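Local structure of conserved protein (Methanosarcina mazei, 2NR4) at residues Asn69-Lys74 / Gln132-Asp137; Pro84-Arg89 / Ser93-Ser98; Phe108-Leu113 / Trp119-Cys124. The protein is of unknown function but binds flavin mononucleotide in a domain built round a closed antiparallel barrel. All coordinates share one frame; numbering follows the deposited sequence.

Contact 1. Residues Asn69-Lys74 / Gln132-Asp137; sequences NVLKEK and QSLVAD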
loop_
_atom_site.group_PDB
_atom_site.type_symbol
_atom_site.label_atom_id
_atom_site.label_comp_id
_atom_site.label_asym_id
_atom_site.label_seq_id
_atom_site.Cartn_x
_atom_site.Cartn_y
_atom_site.Cartn_z
ATOM N N ASN A 69 -14.608 -11.189 -21.252
ATOM C CA ASN A 69 -15.190 -12.180 -20.357
ATOM C C ASN A 69 -16.400 -11.623 -19.589
ATOM O O ASN A 69 -17.385 -12.333 -19.369
ATOM C CB ASN A 69 -14.155 -12.740 -19.380
ATOM C CG ASN A 69 -13.104 -13.616 -20.042
ATOM O OD1 ASN A 69 -13.316 -14.147 -21.132
ATOM N ND2 ASN A 69 -11.966 -13.791 -19.375
ATOM N N VAL A 70 -16.319 -10.354 -19.195
ATOM C CA VAL A 70 -17.447 -9.718 -18.524
ATOM C C VAL A 70 -18.668 -9.585 -19.438
ATOM O O VAL A 70 -19.798 -9.921 -19.063
ATOM C CB VAL A 70 -17.035 -8.387 -17.925
ATOM C CG1 VAL A 70 -18.270 -7.595 -17.492
ATOM C CG2 VAL A 70 -16.089 -8.661 -16.707
ATOM N N LEU A 71 -18.419 -9.129 -20.643
ATOM C CA LEU A 71 -19.436 -9.078 -21.671
ATOM C C LEU A 71 -20.160 -10.421 -21.857
ATOM O O LEU A 71 -21.379 -10.453 -21.803
ATOM C CB LEU A 71 -18.796 -8.625 -22.984
ATOM C CG LEU A 71 -19.031 -7.202 -23.462
ATOM C CD1 LEU A 71 -18.679 -6.149 -22.432
ATOM C CD2 LEU A 71 -18.211 -7.000 -24.727
ATOM N N LYS A 72 -19.419 -11.514 -22.038
ATOM C CA LYS A 72 -20.024 -12.829 -22.226
ATOM C C LYS A 72 -20.617 -13.457 -20.970
ATOM O O LYS A 72 -21.721 -14.003 -21.017
ATOM C CB LYS A 72 -19.024 -13.825 -22.785
ATOM C CG LYS A 72 -19.675 -15.203 -23.037
ATOM C CD LYS A 72 -18.650 -16.313 -23.137
ATOM C CE LYS A 72 -19.155 -17.400 -24.065
ATOM N NZ LYS A 72 -18.034 -18.295 -24.451
ATOM N N GLU A 73 -19.862 -13.416 -19.871
ATOM C CA GLU A 73 -20.175 -14.198 -18.686
ATOM C C GLU A 73 -20.812 -13.419 -17.559
ATOM O O GLU A 73 -21.434 -14.011 -16.675
ATOM C CB GLU A 73 -18.919 -14.911 -18.192
ATOM C CG GLU A 73 -18.416 -15.921 -19.230
ATOM C CD GLU A 73 -17.114 -16.574 -18.855
ATOM O OE1 GLU A 73 -16.584 -16.319 -17.744
ATOM O OE2 GLU A 73 -16.607 -17.359 -19.690
ATOM N N LYS A 74 -20.626 -12.101 -17.568
ATOM C CA LYS A 74 -21.140 -11.183 -16.501
ATOM C C LYS A 74 -20.777 -11.594 -15.073
ATOM O O LYS A 74 -21.592 -11.513 -14.110
ATOM C CB LYS A 74 -22.639 -10.903 -16.654
ATOM C CG LYS A 74 -22.998 -10.213 -17.981
ATOM C CD LYS A 74 -23.326 -11.301 -19.002
ATOM C CE LYS A 74 -24.132 -10.775 -20.171
ATOM N NZ LYS A 74 -24.227 -11.857 -21.209
ATOM N N GLN A 132 -14.712 5.198 -23.850
ATOM C CA GLN A 132 -14.117 4.028 -24.470
ATOM C C GLN A 132 -13.999 2.900 -23.427
ATOM O O GLN A 132 -13.045 2.090 -23.423
ATOM C CB GLN A 132 -12.802 4.425 -25.150
ATOM C CG GLN A 132 -12.933 5.807 -25.858
ATOM C CD GLN A 132 -12.149 5.940 -27.159
ATOM O OE1 GLN A 132 -11.158 5.230 -27.392
ATOM N NE2 GLN A 132 -12.589 6.867 -28.017
ATOM N N SER A 133 -15.016 2.854 -22.560
ATOM C CA SER A 133 -15.043 1.950 -21.423
ATOM C C SER A 133 -16.374 1.241 -21.285
ATOM O O SER A 133 -17.407 1.724 -21.767
ATOM C CB SER A 133 -14.787 2.708 -20.120
ATOM O OG SER A 133 -13.401 2.781 -19.858
ATOM N N LEU A 134 -16.329 0.073 -20.654
ATOM C CA LEU A 134 -17.536 -0.602 -20.249
ATOM C C LEU A 134 -17.599 -0.481 -18.736
ATOM O O LEU A 134 -16.670 -0.889 -18.031
ATOM C CB LEU A 134 -17.476 -2.059 -20.649
ATOM C CG LEU A 134 -18.654 -2.887 -20.136
ATOM C CD1 LEU A 134 -19.918 -2.620 -21.015
ATOM C CD2 LEU A 134 -18.269 -4.361 -20.104
ATOM N N VAL A 135 -18.693 0.081 -18.244
ATOM C CA VAL A 135 -18.910 0.195 -16.802
ATOM C C VAL A 135 -19.926 -0.881 -16.409
ATOM O O VAL A 135 -20.884 -1.148 -17.160
ATOM C CB VAL A 135 -19.380 1.584 -16.424
ATOM C CG1 VAL A 135 -19.561 1.710 -14.915
ATOM C CG2 VAL A 135 -18.378 2.629 -16.928
ATOM N N ALA A 136 -19.669 -1.508 -15.275
ATOM C CA ALA A 136 -20.575 -2.487 -14.650
ATOM C C ALA A 136 -20.600 -2.304 -13.139
ATOM O O ALA A 136 -19.552 -2.111 -12.514
ATOM C CB ALA A 136 -20.129 -3.912 -14.985
ATOM N N ASP A 137 -21.786 -2.390 -12.538
ATOM C CA ASP A 137 -21.863 -2.477 -11.082
ATOM C C ASP A 137 -21.656 -3.925 -10.667
ATOM O O ASP A 137 -21.793 -4.835 -11.520
ATOM C CB ASP A 137 -23.208 -1.930 -10.592
ATOM C CG ASP A 137 -23.483 -0.554 -11.136
ATOM O OD1 ASP A 137 -22.619 0.330 -10.949
ATOM O OD2 ASP A 137 -24.538 -0.336 -11.788
#
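V70 and L71, on the last turn of the helix 65-73, meet L134 near the start of the strand 133-145, and the meeting is wholly apolar. Methyl CD2 of L134 lies 4.2 Å from CG1 of V70, at ordinary van der Waals separation. V70 aims this branch at the strand because CG1 stands anti to its backbone N (chi1 168°), and L134 answers with an extended first torsion of its own (174°), the two side chains crossing obliquely. L71 reaches the same leucine from farther along the turn: its CB does not point straight at the strand, but its end swings in. The modelled approach of the two leucine ends is too close to be real and is doubtful. A136, two residues on and on the same side of the strand, also points toward the helix, yet its CB remains 4.8 Å from CG1 of V70. In fold terms, a short helix packs against neighbouring strands, 57-61 and 133-145, of a closed, six-stranded antiparallel barrel, consistent with the FMN-binding barrels to which the family is assigned. V70 also touches L60 of the strand 57-61, the strand that pairs through its backbone with L134 and A136. Within the helix, E73 N donates to N69 O at 2.7 Å, and K74 N to V70 O at 2.8 Å, after which K74 breaks off the helix with a positive phi of 51°. Its side chain turns back over the helix end, where NZ makes weak hydrogen bonds to L71 O at 3.2 Å and to K72 O at 3.3 Å. At the far end of the strand segment D137 OD2 forms a salt bridge with R128 and accepts a hydrogen bond from N126.

Contact 2. Residues Pro84-Arg89 / Ser93-Ser98; sequences PILFVR and SDLVPS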
loop_
_atom_site.group_PDB
_atom_site.type_symbol
_atom_site.label_atom_id
_atom_site.label_comp_id
_atom_site.label_asym_id
_atom_site.label_seq_id
_atom_site.Cartn_x
_atom_site.Cartn_y
_atom_site.Cartn_z
ATOM N N PRO A 84 4.167 -7.901 -5.628
ATOM C CA PRO A 84 4.289 -7.057 -6.816
ATOM C C PRO A 84 4.606 -7.904 -8.063
ATOM O O PRO A 84 4.287 -7.495 -9.164
ATOM C CB PRO A 84 5.461 -6.138 -6.457
ATOM C CG PRO A 84 6.295 -7.008 -5.528
ATOM C CD PRO A 84 5.282 -7.683 -4.687
ATOM N N ILE A 85 5.258 -9.050 -7.869
ATOM C CA ILE A 85 5.512 -10.001 -8.983
ATOM C C ILE A 85 4.221 -10.440 -9.684
ATOM O O ILE A 85 4.098 -10.371 -10.905
ATOM C CB ILE A 85 6.381 -11.206 -8.552
ATOM C CG1 ILE A 85 7.815 -10.733 -8.204
ATOM C CG2 ILE A 85 6.445 -12.233 -9.723
ATOM C CD1 ILE A 85 8.672 -11.798 -7.484
ATOM N N LEU A 86 3.233 -10.862 -8.898
ATOM C CA LEU A 86 1.925 -11.260 -9.459
ATOM C C LEU A 86 1.198 -10.117 -10.155
ATOM O O LEU A 86 0.605 -10.290 -11.241
ATOM C CB LEU A 86 1.088 -11.920 -8.370
ATOM C CG LEU A 86 0.022 -12.981 -8.612
ATOM C CD1 LEU A 86 0.470 -14.052 -9.658
ATOM C CD2 LEU A 86 -0.262 -13.618 -7.276
ATOM N N PHE A 87 1.258 -8.910 -9.592
ATOM C CA PHE A 87 0.754 -7.767 -10.322
ATOM C C PHE A 87 1.331 -7.566 -11.706
ATOM O O PHE A 87 0.623 -7.248 -12.662
ATOM C CB PHE A 87 0.983 -6.448 -9.528
ATOM C CG PHE A 87 -0.229 -5.941 -8.865
ATOM C CD1 PHE A 87 -1.118 -5.133 -9.557
ATOM C CD2 PHE A 87 -0.499 -6.274 -7.548
ATOM C CE1 PHE A 87 -2.243 -4.668 -8.946
ATOM C CE2 PHE A 87 -1.629 -5.806 -6.948
ATOM C CZ PHE A 87 -2.501 -5.013 -7.668
ATOM N N VAL A 88 2.653 -7.660 -11.809
ATOM C CA VAL A 88 3.298 -7.360 -13.056
ATOM C C VAL A 88 3.045 -8.533 -14.001
ATOM O O VAL A 88 2.735 -8.322 -15.149
ATOM C CB VAL A 88 4.802 -7.092 -12.868
ATOM C CG1 VAL A 88 5.513 -6.979 -14.207
ATOM C CG2 VAL A 88 5.022 -5.777 -12.057
ATOM N N ARG A 89 3.147 -9.750 -13.500
ATOM C CA ARG A 89 2.870 -10.926 -14.351
ATOM C C ARG A 89 1.445 -10.902 -14.886
ATOM O O ARG A 89 1.221 -11.205 -16.061
ATOM C CB ARG A 89 3.099 -12.211 -13.566
ATOM C CG ARG A 89 4.589 -12.483 -13.279
ATOM C CD ARG A 89 4.816 -13.875 -12.733
ATOM N NE ARG A 89 4.170 -14.875 -13.587
ATOM C CZ ARG A 89 3.283 -15.780 -13.181
ATOM N NH1 ARG A 89 2.913 -15.876 -11.903
ATOM N NH2 ARG A 89 2.756 -16.611 -14.089
ATOM N N SER A 93 1.446 -10.623 -18.875
ATOM C CA SER A 93 1.489 -12.041 -19.249
ATOM C C SER A 93 0.156 -12.706 -19.005
ATOM O O SER A 93 -0.811 -12.065 -18.640
ATOM C CB SER A 93 2.556 -12.796 -18.449
ATOM O OG SER A 93 3.824 -12.184 -18.555
ATOM N N ASP A 94 0.125 -14.007 -19.261
ATOM C CA ASP A 94 -1.012 -14.844 -18.950
ATOM C C ASP A 94 -0.600 -15.697 -17.749
ATOM O O ASP A 94 0.409 -16.410 -17.797
ATOM C CB ASP A 94 -1.354 -15.772 -20.134
ATOM C CG ASP A 94 -1.591 -15.022 -21.448
ATOM O OD1 ASP A 94 -2.769 -14.884 -21.849
ATOM O OD2 ASP A 94 -0.608 -14.604 -22.104
ATOM N N LEU A 95 -1.362 -15.634 -16.669
ATOM C CA LEU A 95 -1.115 -16.556 -15.570
ATOM C C LEU A 95 -1.581 -17.923 -16.069
ATOM O O LEU A 95 -2.535 -18.023 -16.828
ATOM C CB LEU A 95 -1.875 -16.160 -14.314
ATOM C CG LEU A 95 -1.605 -14.818 -13.624
ATOM C CD1 LEU A 95 -2.150 -14.870 -12.208
ATOM C CD2 LEU A 95 -0.135 -14.464 -13.574
ATOM N N VAL A 96 -0.878 -18.964 -15.673
ATOM C CA VAL A 96 -1.240 -20.293 -16.155
ATOM C C VAL A 96 -2.447 -20.829 -15.363
ATOM O O VAL A 96 -2.672 -20.427 -14.202
ATOM C CB VAL A 96 -0.015 -21.221 -16.230
ATOM C CG1 VAL A 96 0.894 -20.772 -17.371
ATOM C CG2 VAL A 96 0.736 -21.227 -14.971
ATOM N N PRO A 97 -3.277 -21.677 -16.002
ATOM C CA PRO A 97 -4.436 -22.198 -15.283
ATOM C C PRO A 97 -4.148 -22.825 -13.923
ATOM O O PRO A 97 -5.051 -22.803 -13.074
ATOM C CB PRO A 97 -5.044 -23.228 -16.284
ATOM C CG PRO A 97 -4.588 -22.696 -17.639
ATOM C CD PRO A 97 -3.223 -22.176 -17.399
ATOM N N SER A 98 -2.919 -23.301 -13.672
ATOM C CA SER A 98 -2.570 -23.890 -12.348
ATOM C C SER A 98 -2.490 -22.876 -11.197
ATOM O O SER A 98 -2.402 -23.247 -10.020
ATOM C CB SER A 98 -1.277 -24.724 -12.379
ATOM O OG SER A 98 -0.213 -24.091 -13.076
#
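S93 is tied to R89 across the end of the helix 84-92: its backbone N donates to R89 O at 2.9 Å, but the N-H points only loosely at the oxygen (125°), and the bond is weak. CB of S93 sits beside the same carbonyl, 3.2 Å from R89 O, at the point where the chain drops helical geometry. D94 sends its CB away from the helix, and its side chain lies near the FMN site. L95 turns its end back toward the helix and carries most of this segment's packing. Its CD2 methyl rests 3.5 Å above one face of the R89 guanidinium, offset toward the rim, with NH2 the nearest atom at 3.6 Å. The bend in the arginine at chi3 (51°) turns the flat group so that the leucine can cover it. The other methyl, CD1, meets CD1 of L86 at 3.7 Å, the two leucine side chains crossing at about a right angle. Farther on, V96 N donates to E99 OE1, the oxygen that also forms a salt bridge with R89 NH2, so one carboxylate joins loop and arginine. The whole is a helix C-terminus whose outgoing loop folds back over the last turns, bordering the FMN site to which T91 of the same helix contributes.

Contact 3. Residues Phe108-Leu113 / Trp119-Cys124; sequences FKFPVL and WVVFEC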
loop_
_atom_site.group_PDB
_atom_site.type_symbol
_atom_site.label_atom_id
_atom_site.label_comp_id
_atom_site.label_asym_id
_atom_site.label_seq_id
_atom_site.Cartn_x
_atom_site.Cartn_y
_atom_site.Cartn_z
ATOM N N PHE A 108 -22.293 -23.466 -10.846
ATOM C CA PHE A 108 -21.042 -23.288 -11.589
ATOM C C PHE A 108 -19.963 -22.780 -10.637
ATOM O O PHE A 108 -20.232 -22.129 -9.625
ATOM C CB PHE A 108 -21.161 -22.378 -12.837
ATOM C CG PHE A 108 -22.279 -22.766 -13.817
ATOM C CD1 PHE A 108 -22.585 -24.106 -14.085
ATOM C CD2 PHE A 108 -22.998 -21.768 -14.494
ATOM C CE1 PHE A 108 -23.612 -24.438 -14.988
ATOM C CE2 PHE A 108 -24.017 -22.093 -15.397
ATOM C CZ PHE A 108 -24.322 -23.429 -15.643
ATOM N N LYS A 109 -18.737 -23.143 -10.960
ATOM C CA LYS A 109 -17.583 -22.760 -10.196
ATOM C C LYS A 109 -17.080 -21.486 -10.853
ATOM O O LYS A 109 -17.572 -21.113 -11.916
ATOM C CB LYS A 109 -16.538 -23.872 -10.278
ATOM C CG LYS A 109 -16.446 -24.755 -9.034
ATOM C CD LYS A 109 -17.754 -25.425 -8.693
ATOM C CE LYS A 109 -17.635 -26.244 -7.411
ATOM N NZ LYS A 109 -18.984 -26.705 -6.944
ATOM N N PHE A 110 -16.135 -20.805 -10.213
ATOM C CA PHE A 110 -15.500 -19.629 -10.836
ATOM C C PHE A 110 -14.033 -19.490 -10.364
ATOM O O PHE A 110 -13.737 -19.721 -9.199
ATOM C CB PHE A 110 -16.346 -18.372 -10.532
ATOM C CG PHE A 110 -16.038 -17.210 -11.436
ATOM C CD1 PHE A 110 -16.529 -17.177 -12.743
ATOM C CD2 PHE A 110 -15.194 -16.193 -10.997
ATOM C CE1 PHE A 110 -16.226 -16.146 -13.591
ATOM C CE2 PHE A 110 -14.869 -15.153 -11.846
ATOM C CZ PHE A 110 -15.381 -15.114 -13.123
ATOM N N PRO A 111 -13.110 -19.124 -11.269
ATOM C CA PRO A 111 -11.700 -19.082 -10.924
ATOM C C PRO A 111 -11.328 -17.865 -10.038
ATOM O O PRO A 111 -11.730 -16.728 -10.352
ATOM C CB PRO A 111 -11.034 -18.900 -12.279
ATOM C CG PRO A 111 -12.026 -18.179 -13.103
ATOM C CD PRO A 111 -13.334 -18.756 -12.678
ATOM N N VAL A 112 -10.577 -18.127 -8.977
ATOM C CA VAL A 112 -9.908 -17.054 -8.182
ATOM C C VAL A 112 -8.435 -17.427 -8.104
ATOM O O VAL A 112 -8.083 -18.571 -8.409
ATOM C CB VAL A 112 -10.547 -16.882 -6.795
ATOM C CG1 VAL A 112 -12.015 -16.430 -6.915
ATOM C CG2 VAL A 112 -10.423 -18.153 -5.925
ATOM N N LEU A 113 -7.566 -16.484 -7.740
ATOM C CA LEU A 113 -6.148 -16.803 -7.588
ATOM C C LEU A 113 -5.872 -17.613 -6.330
ATOM O O LEU A 113 -6.373 -17.292 -5.256
ATOM C CB LEU A 113 -5.287 -15.543 -7.582
ATOM C CG LEU A 113 -5.375 -14.723 -8.875
ATOM C CD1 LEU A 113 -4.535 -13.433 -8.719
ATOM C CD2 LEU A 113 -4.859 -15.525 -10.050
ATOM N N TRP A 119 -10.738 -13.037 -1.654
ATOM C CA TRP A 119 -11.421 -12.971 -2.971
ATOM C C TRP A 119 -12.907 -12.729 -2.792
ATOM O O TRP A 119 -13.491 -13.109 -1.743
ATOM C CB TRP A 119 -11.124 -14.236 -3.834
ATOM C CG TRP A 119 -11.453 -15.520 -3.137
ATOM C CD1 TRP A 119 -10.581 -16.329 -2.448
ATOM C CD2 TRP A 119 -12.756 -16.124 -3.011
ATOM N NE1 TRP A 119 -11.277 -17.423 -1.910
ATOM C CE2 TRP A 119 -12.601 -17.313 -2.246
ATOM C CE3 TRP A 119 -14.033 -15.792 -3.494
ATOM C CZ2 TRP A 119 -13.684 -18.158 -1.940
ATOM C CZ3 TRP A 119 -15.103 -16.625 -3.186
ATOM C CH2 TRP A 119 -14.919 -17.787 -2.395
ATOM N N VAL A 120 -13.517 -12.071 -3.769
ATOM C CA VAL A 120 -14.976 -11.916 -3.811
ATOM C C VAL A 120 -15.397 -12.221 -5.234
ATOM O O VAL A 120 -14.876 -11.616 -6.182
ATOM C CB VAL A 120 -15.450 -10.479 -3.439
ATOM C CG1 VAL A 120 -17.004 -10.400 -3.430
ATOM C CG2 VAL A 120 -14.864 -10.038 -2.066
ATOM N N VAL A 121 -16.330 -13.153 -5.400
ATOM C CA VAL A 121 -16.928 -13.369 -6.707
ATOM C C VAL A 121 -18.137 -12.433 -6.873
ATOM O O VAL A 121 -19.070 -12.439 -6.054
ATOM C CB VAL A 121 -17.351 -14.879 -6.922
ATOM C CG1 VAL A 121 -17.916 -15.033 -8.332
ATOM C CG2 VAL A 121 -16.165 -15.784 -6.705
ATOM N N PHE A 122 -18.144 -11.661 -7.952
ATOM C CA PHE A 122 -19.261 -10.734 -8.222
ATOM C C PHE A 122 -19.995 -11.076 -9.513
ATOM O O PHE A 122 -19.352 -11.385 -10.521
ATOM C CB PHE A 122 -18.745 -9.318 -8.438
ATOM C CG PHE A 122 -18.050 -8.698 -7.244
ATOM C CD1 PHE A 122 -18.793 -8.050 -6.241
ATOM C CD2 PHE A 122 -16.654 -8.658 -7.193
ATOM C CE1 PHE A 122 -18.130 -7.391 -5.175
ATOM C CE2 PHE A 122 -16.000 -8.049 -6.131
ATOM C CZ PHE A 122 -16.756 -7.402 -5.120
ATOM N N GLU A 123 -21.320 -10.927 -9.494
ATOM C CA GLU A 123 -22.113 -10.783 -10.707
ATOM C C GLU A 123 -21.988 -9.319 -11.161
ATOM O O GLU A 123 -22.164 -8.400 -10.375
ATOM C CB GLU A 123 -23.608 -11.108 -10.451
ATOM C CG GLU A 123 -24.467 -10.785 -11.692
ATOM C CD GLU A 123 -25.897 -11.316 -11.583
ATOM O OE1 GLU A 123 -26.223 -11.913 -10.524
ATOM O OE2 GLU A 123 -26.661 -11.123 -12.569
ATOM N N CYS A 124 -21.640 -9.123 -12.422
ATOM C CA CYS A 124 -21.589 -7.816 -13.065
ATOM C C CYS A 124 -22.952 -7.471 -13.630
ATOM O O CYS A 124 -23.554 -8.266 -14.404
ATOM C CB CYS A 124 -20.607 -7.850 -14.225
ATOM S SG CYS A 124 -18.929 -8.303 -13.729
#
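V112 lies over the indole of W119, and F110 leans toward V121, where a strand of a two-stranded antiparallel sheet packs through its side chains on a strand of the FMN-binding barrel. The short strand 110-113 and the segment 119-124 run nearly antiparallel, at 153°, but their axes stay 8.2 Å apart. That spacing suits side-chain packing between layers; each strand finds its backbone partners within its own sheet, F110 with V103 on one side and W119 with G144 on the other. V112 presents both methyls to the tryptophan. CG2 stands over the five-membered ring in a CH-pi contact, 4.0 Å from its centroid and only 11° off the normal, while V112 CG1 touches W119 CB at 3.9 Å and also lies near CG, CD2 and CE3 of the indole. The indole offers its face because its CG occupies the crowded position between backbone N and carbonyl carbon (chi1 55°), which turns the face of the ring to the valine. With W119 cut back to an alanine, the V112 methyls would probably lose the flat surface they rest on, and a gap would be likely to open between the short sheet and the barrel. V121 fills the next position along the layer. Its CG2 faces V112 CG1 at 4.2 Å, and its CG1 reaches F110 CD2 at 4.0 Å, approaching that ring obliquely. F110 is gripped by more than V121: CD of the following P111 covers one of its faces, and F39 meets it edge-to-face, which should limit its freedom to turn. V103 of the companion strand touches both W119 and V121, extending the same apolar layer. On the barrel strand itself, the backbone N of V121 lies at the edge of the W119 indole, in the plane of the ring.

The three contacts form a chain of neighbours, with contact 3 in the middle. It adjoins contact 1 (centres 14 Å apart) at C124: K74 O, just past the helix, probably accepts a hydrogen bond from C124 N (2.9 Å), V70 CG1 packs on C124 SG (3.9 Å), and across the neighbouring strands A136 CB meets C124 CB (4.0 Å). It joins contact 2 (centres 17 Å apart) at one point, L95 CD1 against L113 CD2 at 3.5 Å. Contacts 1 and 2 do not touch, their nearest atoms lying about 10 Å apart, although contact 2 is nested in the loop that contact 1 closes. The side chains of D94, L134 and F110 lie about 6, 8 and 12 Å from the FMN, so contact 3 stands farthest back.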